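Local coordinates for hydrogenase 2 maturation peptidase (Thaumarchaeota archaeon SCGC AB-539-E09, PDB 5TTX), which probably cleaves a C-terminal peptide from the precursor of a nickel-iron hydrogenase large subunit as the enzyme matures, at residues A[28-33]-A[147-151]; A[9-15]-A[61-67]; A[36-42]-A[155-160]. All coordinates share one frame; numbering follows the deposited sequence.

Interaction 1: residues A[28-33]-A[147-151]; sequences RVVDLL and THAAV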
loop_
_atom_site.group_PDB
_atom_site.type_symbol
_atom_site.label_atom_id
_atom_site.label_comp_id
_atom_site.label_asym_id
_atom_site.label_seq_id
_atom_site.Cartn_x
_atom_site.Cartn_y
_atom_site.Cartn_z
ATOM N N ARG A 28 -34.115 -35.843 9.343
ATOM C CA ARG A 28 -34.430 -37.205 9.752
ATOM C C ARG A 28 -33.159 -38.025 10.011
ATOM O O ARG A 28 -33.176 -38.929 10.849
ATOM C CB ARG A 28 -35.330 -37.866 8.706
ATOM C CG ARG A 28 -36.805 -37.370 8.725
ATOM C CD ARG A 28 -37.612 -37.941 9.915
ATOM N NE ARG A 28 -37.621 -39.389 9.841
ATOM C CZ ARG A 28 -38.571 -40.099 9.236
ATOM N NH1 ARG A 28 -39.619 -39.489 8.667
ATOM N NH2 ARG A 28 -38.467 -41.418 9.194
ATOM N N VAL A 29 -32.051 -37.722 9.323
ATOM C CA VAL A 29 -30.780 -38.348 9.676
ATOM C C VAL A 29 -30.341 -37.888 11.058
ATOM O O VAL A 29 -29.872 -38.687 11.877
ATOM C CB VAL A 29 -29.692 -38.047 8.625
ATOM C CG1 VAL A 29 -28.309 -38.525 9.159
ATOM C CG2 VAL A 29 -30.014 -38.715 7.271
ATOM N N VAL A 30 -30.498 -36.598 11.350
ATOM C CA VAL A 30 -30.178 -36.116 12.692
ATOM C C VAL A 30 -30.980 -36.877 13.743
ATOM O O VAL A 30 -30.443 -37.239 14.797
ATOM C CB VAL A 30 -30.405 -34.597 12.781
ATOM C CG1 VAL A 30 -30.279 -34.105 14.233
ATOM C CG2 VAL A 30 -29.396 -33.900 11.883
ATOM N N ASP A 31 -32.271 -37.145 13.470
ATOM C CA ASP A 31 -33.072 -37.943 14.396
ATOM C C ASP A 31 -32.429 -39.298 14.652
ATOM O O ASP A 31 -32.353 -39.746 15.801
ATOM C CB ASP A 31 -34.490 -38.163 13.861
ATOM C CG ASP A 31 -35.304 -36.893 13.789
ATOM O OD1 ASP A 31 -34.816 -35.827 14.234
ATOM O OD2 ASP A 31 -36.444 -36.973 13.284
ATOM N N LEU A 32 -31.966 -39.972 13.595
ATOM C CA LEU A 32 -31.300 -41.256 13.793
ATOM C C LEU A 32 -30.053 -41.099 14.649
ATOM O O LEU A 32 -29.852 -41.854 15.608
ATOM C CB LEU A 32 -30.955 -41.892 12.449
ATOM C CG LEU A 32 -32.148 -42.393 11.638
ATOM C CD1 LEU A 32 -31.655 -42.923 10.291
ATOM C CD2 LEU A 32 -32.938 -43.500 12.419
ATOM N N LEU A 33 -29.214 -40.109 14.332
ATOM C CA LEU A 33 -27.968 -39.901 15.075
ATOM C C LEU A 33 -28.238 -39.546 16.534
ATOM O O LEU A 33 -27.617 -40.104 17.443
ATOM C CB LEU A 33 -27.138 -38.813 14.398
ATOM C CG LEU A 33 -26.598 -39.225 13.032
ATOM C CD1 LEU A 33 -26.001 -38.032 12.317
ATOM C CD2 LEU A 33 -25.550 -40.328 13.199
ATOM N N THR A 147 -31.689 -42.632 4.690
ATOM C CA THR A 147 -31.270 -42.075 5.970
ATOM C C THR A 147 -30.330 -43.035 6.693
ATOM O O THR A 147 -29.335 -42.610 7.287
ATOM C CB THR A 147 -32.470 -41.743 6.861
ATOM O OG1 THR A 147 -33.258 -42.913 7.097
ATOM C CG2 THR A 147 -33.328 -40.658 6.236
ATOM N N HIS A 148 -30.602 -44.338 6.614
ATOM C CA HIS A 148 -29.732 -45.295 7.290
ATOM C C HIS A 148 -28.378 -45.372 6.606
ATOM O O HIS A 148 -27.349 -45.500 7.274
ATOM C CB HIS A 148 -30.406 -46.672 7.360
ATOM C CG HIS A 148 -31.704 -46.629 8.091
ATOM N ND1 HIS A 148 -31.776 -46.586 9.467
ATOM C CD2 HIS A 148 -32.975 -46.531 7.643
ATOM C CE1 HIS A 148 -33.039 -46.485 9.835
ATOM N NE2 HIS A 148 -33.787 -46.462 8.749
ATOM N N ALA A 149 -28.364 -45.280 5.275
ATOM C CA ALA A 149 -27.103 -45.244 4.542
ATOM C C ALA A 149 -26.313 -43.980 4.875
ATOM O O ALA A 149 -25.088 -44.028 5.055
ATOM C CB ALA A 149 -27.373 -45.326 3.040
ATOM N N ALA A 150 -27.001 -42.844 4.967
ATOM C CA ALA A 150 -26.317 -41.612 5.310
ATOM C C ALA A 150 -25.723 -41.713 6.701
ATOM O O ALA A 150 -24.612 -41.230 6.942
ATOM C CB ALA A 150 -27.278 -40.422 5.204
ATOM N N VAL A 151 -26.432 -42.381 7.618
ATOM C CA VAL A 151 -25.908 -42.568 8.969
ATOM C C VAL A 151 -24.551 -43.266 8.909
ATOM O O VAL A 151 -23.585 -42.836 9.543
ATOM C CB VAL A 151 -26.925 -43.345 9.828
ATOM C CG1 VAL A 151 -26.267 -43.971 11.083
ATOM C CG2 VAL A 151 -28.055 -42.430 10.238
#

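Interaction 2: residues A[9-15]-A[61-67]; sequences RVLVAGV and YEKVIFL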
loop_
_atom_site.group_PDB
_atom_site.type_symbol
_atom_site.label_atom_id
_atom_site.label_comp_id
_atom_site.label_asym_id
_atom_site.label_seq_id
_atom_site.Cartn_x
_atom_site.Cartn_y
_atom_site.Cartn_z
ATOM N N ARG A 9 -17.101 -30.136 19.108
ATOM C CA ARG A 9 -16.038 -30.177 18.109
ATOM C C ARG A 9 -16.511 -30.514 16.708
ATOM O O ARG A 9 -16.016 -29.921 15.745
ATOM C CB ARG A 9 -14.961 -31.180 18.532
ATOM C CG ARG A 9 -14.103 -30.679 19.651
ATOM C CD ARG A 9 -12.970 -29.812 19.114
ATOM N NE ARG A 9 -12.329 -29.008 20.156
ATOM C CZ ARG A 9 -11.198 -28.327 19.982
ATOM N NH1 ARG A 9 -10.572 -28.355 18.807
ATOM N NH2 ARG A 9 -10.686 -27.620 20.986
ATOM N N VAL A 10 -17.434 -31.457 16.553
ATOM C CA VAL A 10 -17.944 -31.853 15.248
ATOM C C VAL A 10 -19.420 -31.492 15.171
ATOM O O VAL A 10 -20.172 -31.745 16.118
ATOM C CB VAL A 10 -17.758 -33.353 14.984
ATOM C CG1 VAL A 10 -18.510 -33.752 13.702
ATOM C CG2 VAL A 10 -16.286 -33.683 14.882
ATOM N N LEU A 11 -19.822 -30.887 14.051
ATOM C CA LEU A 11 -21.202 -30.525 13.781
ATOM C C LEU A 11 -21.710 -31.413 12.664
ATOM O O LEU A 11 -21.116 -31.443 11.582
ATOM C CB LEU A 11 -21.339 -29.053 13.377
ATOM C CG LEU A 11 -22.730 -28.706 12.788
ATOM C CD1 LEU A 11 -23.810 -28.922 13.823
ATOM C CD2 LEU A 11 -22.813 -27.260 12.234
ATOM N N VAL A 12 -22.793 -32.138 12.918
ATOM C CA VAL A 12 -23.543 -32.798 11.852
ATOM C C VAL A 12 -24.883 -32.087 11.730
ATOM O O VAL A 12 -25.696 -32.113 12.672
ATOM C CB VAL A 12 -23.730 -34.297 12.122
ATOM C CG1 VAL A 12 -24.429 -34.983 10.947
ATOM C CG2 VAL A 12 -22.395 -34.967 12.448
ATOM N N ALA A 13 -25.119 -31.464 10.569
ATOM C CA ALA A 13 -26.233 -30.542 10.370
ATOM C C ALA A 13 -27.205 -31.107 9.354
ATOM O O ALA A 13 -26.837 -31.333 8.198
ATOM C CB ALA A 13 -25.739 -29.165 9.909
ATOM N N GLY A 14 -28.449 -31.328 9.781
ATOM C CA GLY A 14 -29.508 -31.700 8.864
ATOM C C GLY A 14 -30.265 -30.473 8.393
ATOM O O GLY A 14 -30.753 -29.681 9.203
ATOM N N VAL A 15 -30.351 -30.310 7.080
ATOM C CA VAL A 15 -30.927 -29.114 6.484
ATOM C C VAL A 15 -32.106 -29.524 5.614
ATOM O O VAL A 15 -31.965 -30.400 4.750
ATOM C CB VAL A 15 -29.893 -28.341 5.644
ATOM C CG1 VAL A 15 -30.514 -27.115 5.057
ATOM C CG2 VAL A 15 -28.690 -27.969 6.480
ATOM N N TYR A 61 -16.836 -25.042 15.534
ATOM C CA TYR A 61 -16.576 -26.423 15.161
ATOM C C TYR A 61 -15.312 -26.504 14.327
ATOM O O TYR A 61 -14.954 -25.563 13.618
ATOM C CB TYR A 61 -17.743 -27.026 14.372
ATOM C CG TYR A 61 -19.005 -27.027 15.171
ATOM C CD1 TYR A 61 -19.315 -28.095 16.007
ATOM C CD2 TYR A 61 -19.874 -25.944 15.129
ATOM C CE1 TYR A 61 -20.471 -28.090 16.779
ATOM C CE2 TYR A 61 -21.035 -25.938 15.883
ATOM C CZ TYR A 61 -21.323 -27.013 16.705
ATOM O OH TYR A 61 -22.460 -27.003 17.461
ATOM N N GLU A 62 -14.626 -27.635 14.430
ATOM C CA GLU A 62 -13.485 -27.908 13.570
ATOM C C GLU A 62 -13.847 -28.794 12.387
ATOM O O GLU A 62 -13.074 -28.885 11.432
ATOM C CB GLU A 62 -12.366 -28.569 14.382
ATOM C CG GLU A 62 -12.665 -29.999 14.781
ATOM C CD GLU A 62 -11.551 -30.641 15.612
ATOM O OE1 GLU A 62 -10.501 -29.993 15.805
ATOM O OE2 GLU A 62 -11.722 -31.796 16.063
ATOM N N LYS A 63 -14.986 -29.462 12.431
ATOM C CA LYS A 63 -15.404 -30.299 11.325
ATOM C C LYS A 63 -16.915 -30.174 11.201
ATOM O O LYS A 63 -17.620 -30.117 12.211
ATOM C CB LYS A 63 -14.942 -31.747 11.543
ATOM C CG LYS A 63 -15.346 -32.722 10.464
ATOM C CD LYS A 63 -14.730 -34.077 10.724
ATOM C CE LYS A 63 -15.134 -35.094 9.668
ATOM N NZ LYS A 63 -14.451 -34.798 8.375
ATOM N N VAL A 64 -17.403 -30.064 9.966
ATOM C CA VAL A 64 -18.831 -29.933 9.690
ATOM C C VAL A 64 -19.223 -30.939 8.624
ATOM O O VAL A 64 -18.504 -31.123 7.634
ATOM C CB VAL A 64 -19.229 -28.515 9.233
ATOM C CG1 VAL A 64 -20.717 -28.455 9.052
ATOM C CG2 VAL A 64 -18.841 -27.514 10.270
ATOM N N ILE A 65 -20.367 -31.584 8.835
ATOM C CA ILE A 65 -21.018 -32.449 7.857
ATOM C C ILE A 65 -22.431 -31.923 7.660
ATOM O O ILE A 65 -23.200 -31.838 8.626
ATOM C CB ILE A 65 -21.049 -33.910 8.336
ATOM C CG1 ILE A 65 -19.634 -34.414 8.573
ATOM C CG2 ILE A 65 -21.835 -34.818 7.380
ATOM C CD1 ILE A 65 -19.605 -35.873 9.071
ATOM N N PHE A 66 -22.771 -31.565 6.420
ATOM C CA PHE A 66 -24.101 -31.073 6.066
ATOM C C PHE A 66 -24.859 -32.168 5.342
ATOM O O PHE A 66 -24.315 -32.815 4.433
ATOM C CB PHE A 66 -24.055 -29.836 5.149
ATOM C CG PHE A 66 -23.937 -28.541 5.888
ATOM C CD1 PHE A 66 -25.066 -27.857 6.296
ATOM C CD2 PHE A 66 -22.682 -28.000 6.185
ATOM C CE1 PHE A 66 -24.957 -26.658 7.004
ATOM C CE2 PHE A 66 -22.568 -26.799 6.874
ATOM C CZ PHE A 66 -23.708 -26.131 7.291
ATOM N N LEU A 67 -26.124 -32.341 5.716
ATOM C CA LEU A 67 -27.020 -33.286 5.060
ATOM C C LEU A 67 -28.224 -32.527 4.522
ATOM O O LEU A 67 -28.856 -31.743 5.251
ATOM C CB LEU A 67 -27.452 -34.390 6.030
ATOM C CG LEU A 67 -26.289 -35.225 6.589
ATOM C CD1 LEU A 67 -26.506 -35.318 8.060
ATOM C CD2 LEU A 67 -26.272 -36.608 6.003
#

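Interaction 3: residues A[36-42]-A[155-160]; sequences MSLPDYV and LEALGL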
loop_
_atom_site.group_PDB
_atom_site.type_symbol
_atom_site.label_atom_id
_atom_site.label_comp_id
_atom_site.label_asym_id
_atom_site.label_seq_id
_atom_site.Cartn_x
_atom_site.Cartn_y
_atom_site.Cartn_z
HETATM N N MSE A 36 -28.685 -42.537 18.681
HETATM C CA MSE A 36 -27.576 -43.433 18.946
HETATM C C MSE A 36 -26.751 -42.795 20.031
HETATM O O MSE A 36 -27.061 -41.703 20.492
HETATM C CB MSE A 36 -26.752 -43.681 17.697
HETATM C CG MSE A 36 -27.601 -44.091 16.528
HETATM SE SE MSE A 36 -26.588 -44.110 14.875
HETATM C CE MSE A 36 -25.956 -45.970 14.939
ATOM N N SER A 37 -25.696 -43.453 20.449
ATOM C CA SER A 37 -24.937 -42.970 21.596
ATOM C C SER A 37 -23.621 -42.446 21.046
ATOM O O SER A 37 -22.635 -43.176 20.951
ATOM C CB SER A 37 -24.740 -44.070 22.644
ATOM O OG SER A 37 -25.975 -44.711 22.933
ATOM N N LEU A 38 -23.629 -41.269 20.680
ATOM C CA LEU A 38 -22.525 -40.561 20.062
ATOM C C LEU A 38 -21.690 -39.836 21.110
ATOM O O LEU A 38 -22.220 -39.372 22.128
ATOM C CB LEU A 38 -23.046 -39.556 19.051
ATOM C CG LEU A 38 -23.643 -40.166 17.784
ATOM C CD1 LEU A 38 -24.046 -39.067 16.815
ATOM C CD2 LEU A 38 -22.665 -41.123 17.129
ATOM N N PRO A 39 -20.384 -39.736 20.877
ATOM C CA PRO A 39 -19.528 -38.969 21.792
ATOM C C PRO A 39 -20.050 -37.550 21.978
ATOM O O PRO A 39 -20.642 -36.957 21.065
ATOM C CB PRO A 39 -18.164 -38.974 21.094
ATOM C CG PRO A 39 -18.245 -40.049 20.046
ATOM C CD PRO A 39 -19.673 -40.196 19.673
ATOM N N ASP A 40 -19.821 -37.010 23.181
ATOM C CA ASP A 40 -20.293 -35.667 23.518
ATOM C C ASP A 40 -19.794 -34.618 22.537
ATOM O O ASP A 40 -20.465 -33.596 22.332
ATOM C CB ASP A 40 -19.852 -35.279 24.931
ATOM C CG ASP A 40 -20.774 -35.823 26.005
ATOM O OD1 ASP A 40 -20.273 -36.150 27.103
ATOM O OD2 ASP A 40 -21.998 -35.931 25.753
ATOM N N TYR A 41 -18.630 -34.840 21.918
ATOM C CA TYR A 41 -18.065 -33.788 21.085
ATOM C C TYR A 41 -18.785 -33.654 19.741
ATOM O O TYR A 41 -18.604 -32.645 19.050
ATOM C CB TYR A 41 -16.548 -34.013 20.910
ATOM C CG TYR A 41 -16.183 -35.186 20.040
ATOM C CD1 TYR A 41 -16.236 -35.082 18.646
ATOM C CD2 TYR A 41 -15.774 -36.390 20.589
ATOM C CE1 TYR A 41 -15.936 -36.156 17.830
ATOM C CE2 TYR A 41 -15.422 -37.462 19.773
ATOM C CZ TYR A 41 -15.524 -37.332 18.395
ATOM O OH TYR A 41 -15.206 -38.375 17.569
ATOM N N VAL A 42 -19.609 -34.623 19.365
ATOM C CA VAL A 42 -20.424 -34.531 18.163
ATOM C C VAL A 42 -21.719 -33.798 18.491
ATOM O O VAL A 42 -22.426 -34.169 19.431
ATOM C CB VAL A 42 -20.719 -35.930 17.604
ATOM C CG1 VAL A 42 -21.635 -35.832 16.383
ATOM C CG2 VAL A 42 -19.426 -36.611 17.254
ATOM N N LEU A 155 -20.976 -41.921 10.158
ATOM C CA LEU A 155 -20.139 -42.609 11.139
ATOM C C LEU A 155 -18.766 -42.921 10.559
ATOM O O LEU A 155 -17.765 -42.824 11.273
ATOM C CB LEU A 155 -20.828 -43.882 11.641
ATOM C CG LEU A 155 -22.088 -43.720 12.513
ATOM C CD1 LEU A 155 -22.684 -45.086 12.929
ATOM C CD2 LEU A 155 -21.807 -42.891 13.760
ATOM N N GLU A 156 -18.687 -43.249 9.265
ATOM C CA GLU A 156 -17.381 -43.552 8.689
ATOM C C GLU A 156 -16.526 -42.305 8.606
ATOM O O GLU A 156 -15.330 -42.347 8.915
ATOM C CB GLU A 156 -17.511 -44.153 7.308
ATOM C CG GLU A 156 -18.156 -45.507 7.276
ATOM C CD GLU A 156 -18.581 -45.875 5.871
ATOM O OE1 GLU A 156 -19.076 -47.008 5.682
ATOM O OE2 GLU A 156 -18.409 -45.024 4.963
ATOM N N ALA A 157 -17.129 -41.193 8.182
ATOM C CA ALA A 157 -16.419 -39.927 8.105
ATOM C C ALA A 157 -15.790 -39.558 9.435
ATOM O O ALA A 157 -14.720 -38.946 9.463
ATOM C CB ALA A 157 -17.378 -38.820 7.671
ATOM N N LEU A 158 -16.431 -39.926 10.537
ATOM C CA LEU A 158 -15.983 -39.578 11.875
ATOM C C LEU A 158 -15.163 -40.672 12.541
ATOM O O LEU A 158 -14.697 -40.476 13.669
ATOM C CB LEU A 158 -17.193 -39.234 12.755
ATOM C CG LEU A 158 -17.993 -38.017 12.291
ATOM C CD1 LEU A 158 -19.241 -37.779 13.152
ATOM C CD2 LEU A 158 -17.077 -36.801 12.313
ATOM N N GLY A 159 -14.976 -41.815 11.890
ATOM C CA GLY A 159 -14.237 -42.890 12.523
ATOM C C GLY A 159 -15.003 -43.673 13.564
ATOM O O GLY A 159 -14.391 -44.417 14.334
ATOM N N LEU A 160 -16.330 -43.556 13.593
ATOM C CA LEU A 160 -17.170 -44.182 14.603
ATOM C C LEU A 160 -17.859 -45.451 14.121
ATOM O O LEU A 160 -18.642 -46.038 14.880
ATOM C CB LEU A 160 -18.222 -43.180 15.080
ATOM C CG LEU A 160 -17.641 -41.930 15.732
ATOM C CD1 LEU A 160 -18.750 -40.958 16.041
ATOM C CD2 LEU A 160 -16.849 -42.284 17.010
HETATM O O HOH W 1 -14.797 -38.161 15.210
#

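Interaction 1: residues A[28-33]-A[147-151]
With CG1 of V29 anti to its backbone nitrogen (chi1 170°), CG2 is left beside that nitrogen, and this methyl meets the second helix between T147 and A150, lying 3.8 Å from CB of A150. CD1 of L32 stands anti to its CA (chi2 177°), which carries that methyl out to three neighbours. It sits 3.6 Å from CG2 of V151 and equally near OG1 of T147, and it also rests over one face of the H148 imidazole, 4.0 Å from the ring centroid and displaced toward the rim, a CH-pi contact. L32 crosses the side chains of T147, H148 and V151 at roughly right angles, whereas V29 and V151 slide past each other in opposite senses. Segments 28-33 and 147-151, inclined at 59° with axes 9.2 Å apart at closest approach, illustrate how neighbouring helices pair over one face of an alpha/beta sheet: V29 and A150 both rest on L67 of the strand beneath, and T147 and A150 also touch F25. The hydroxyl of T147 is satisfied inside its own helix by E144 O, and its contact with L32 CD1 is one of packing. Chemically, then, the pairing depends on methyl shape and dispersion, grading from buried valines and alanine to the exposed imidazole at its margin.

Interaction 2: residues A[9-15]-A[61-67]
Across the two strands, CB of L11 sits above the centre of the Y61 ring, 3.5 Å from the centroid and 13° off the ring normal, while R9 O and V10 N lie at that ring's edge, near its plane. The F66 ring is met likewise: CB of A13 lies over one face, 4.2 Å from the centroid, and CG2 of V15 comes to the edge, 3.6 Å from CD1 of F66. The two contacts over ring faces are CH-pi; they decorate a parallel strand pair in the mixed five-stranded sheet (order 2-1-3-5-4) of a phosphorylase/hydrolase-like alpha/beta fold, strand 10-15 being flanked by strands 42-48 and 63-69. Backbone bonds run to and fro between the strands, from L11 N to K63 O (3.0 Å) as far as V15 N to L67 O (2.8 Å), and CA-H...O contacts supplement them. L11, A13, V64 and F66 point to one side of the sheet, where M99 of the second subunit packs on F66; V10, V12, I65 and L67 face helices 25-34 and 141-158. The hydroxyl of Y61 bonds to D43 and R45 of the flanking strand, and a leucine here would probably leave those two without their shared partner and L11 without its aromatic face. At the strand entrance E62 tucks CG in between its own backbone nitrogen and carbonyl (chi1 72°), bringing OE1 to the edge of the guanidinium of poorly ordered R9; NH1 of R9 and OE1 of E62, 3.4 Å apart, form a salt bridge whose hydrogen bond is weak, with the planes of the two groups 74° apart. On the helix side, CG1 of V12 meets CD1 of L67 at 3.6 Å.

Interaction 3: residues A[36-42]-A[155-160]
CD of the P39 ring meets the end of L160, 3.8 Å from its CD1, where the chain leaves the C-terminal helix through a Schellman motif and packs against the loop leading into strand 42-48. CD2 of L38 touches two leucines, 3.9 Å from CD2 of L155, which it meets at a slant, and 4.1 Å from CD1 of L160, which it crosses at about a right angle. At the start of the loop, the selenomethionine M36 bends at chi3 (90°) and brings CE end-on to CD1 of L155, 3.9 Å away. What positions these methyls is backbone. G159 takes a positive phi of 77°, where a side chain would collide with the carbonyl oxygen before it, and L160 N bonds back to L155 O at 2.8 Å, turning L160 inward to the loop. Opposite, a type I turn from P39 to V42, closed by V42 N to P39 O, holds the loop in shape, while Y41 is tied by backbone bonds to R9 and to V10, where strand 10-15 begins. A water in the plane of the Y41 ring donates to L158 O at 2.8 Å; its spacing from the tyrosine hydroxyl is doubtfully short. At the buried end, L158, which also touches V10 and K63, places CD1 4.3 Å from CG2 of V42.

Overall arrangement
The three contacts run from the sheet core outward, their centres 11 to 13 Å apart. Their segments interleave along the chain, 9-15, 28-33, 36-42, 61-67, 147-151, 155-160, so each contact crosses the other two. Interaction 2 supplies the sheet; interactions 1 and 3 share helix 141-158, which lies over that sheet beside helix 25-34. L67 takes A150 and V29 from interaction 1, V10 and K63 take L158 from interaction 3, and M36 SE packs on V151 where interactions 1 and 3 meet. Y41 O probably accepts bonds from R9 N and V10 N. The C-terminal helix thus ties the early strands and helix into one layered core.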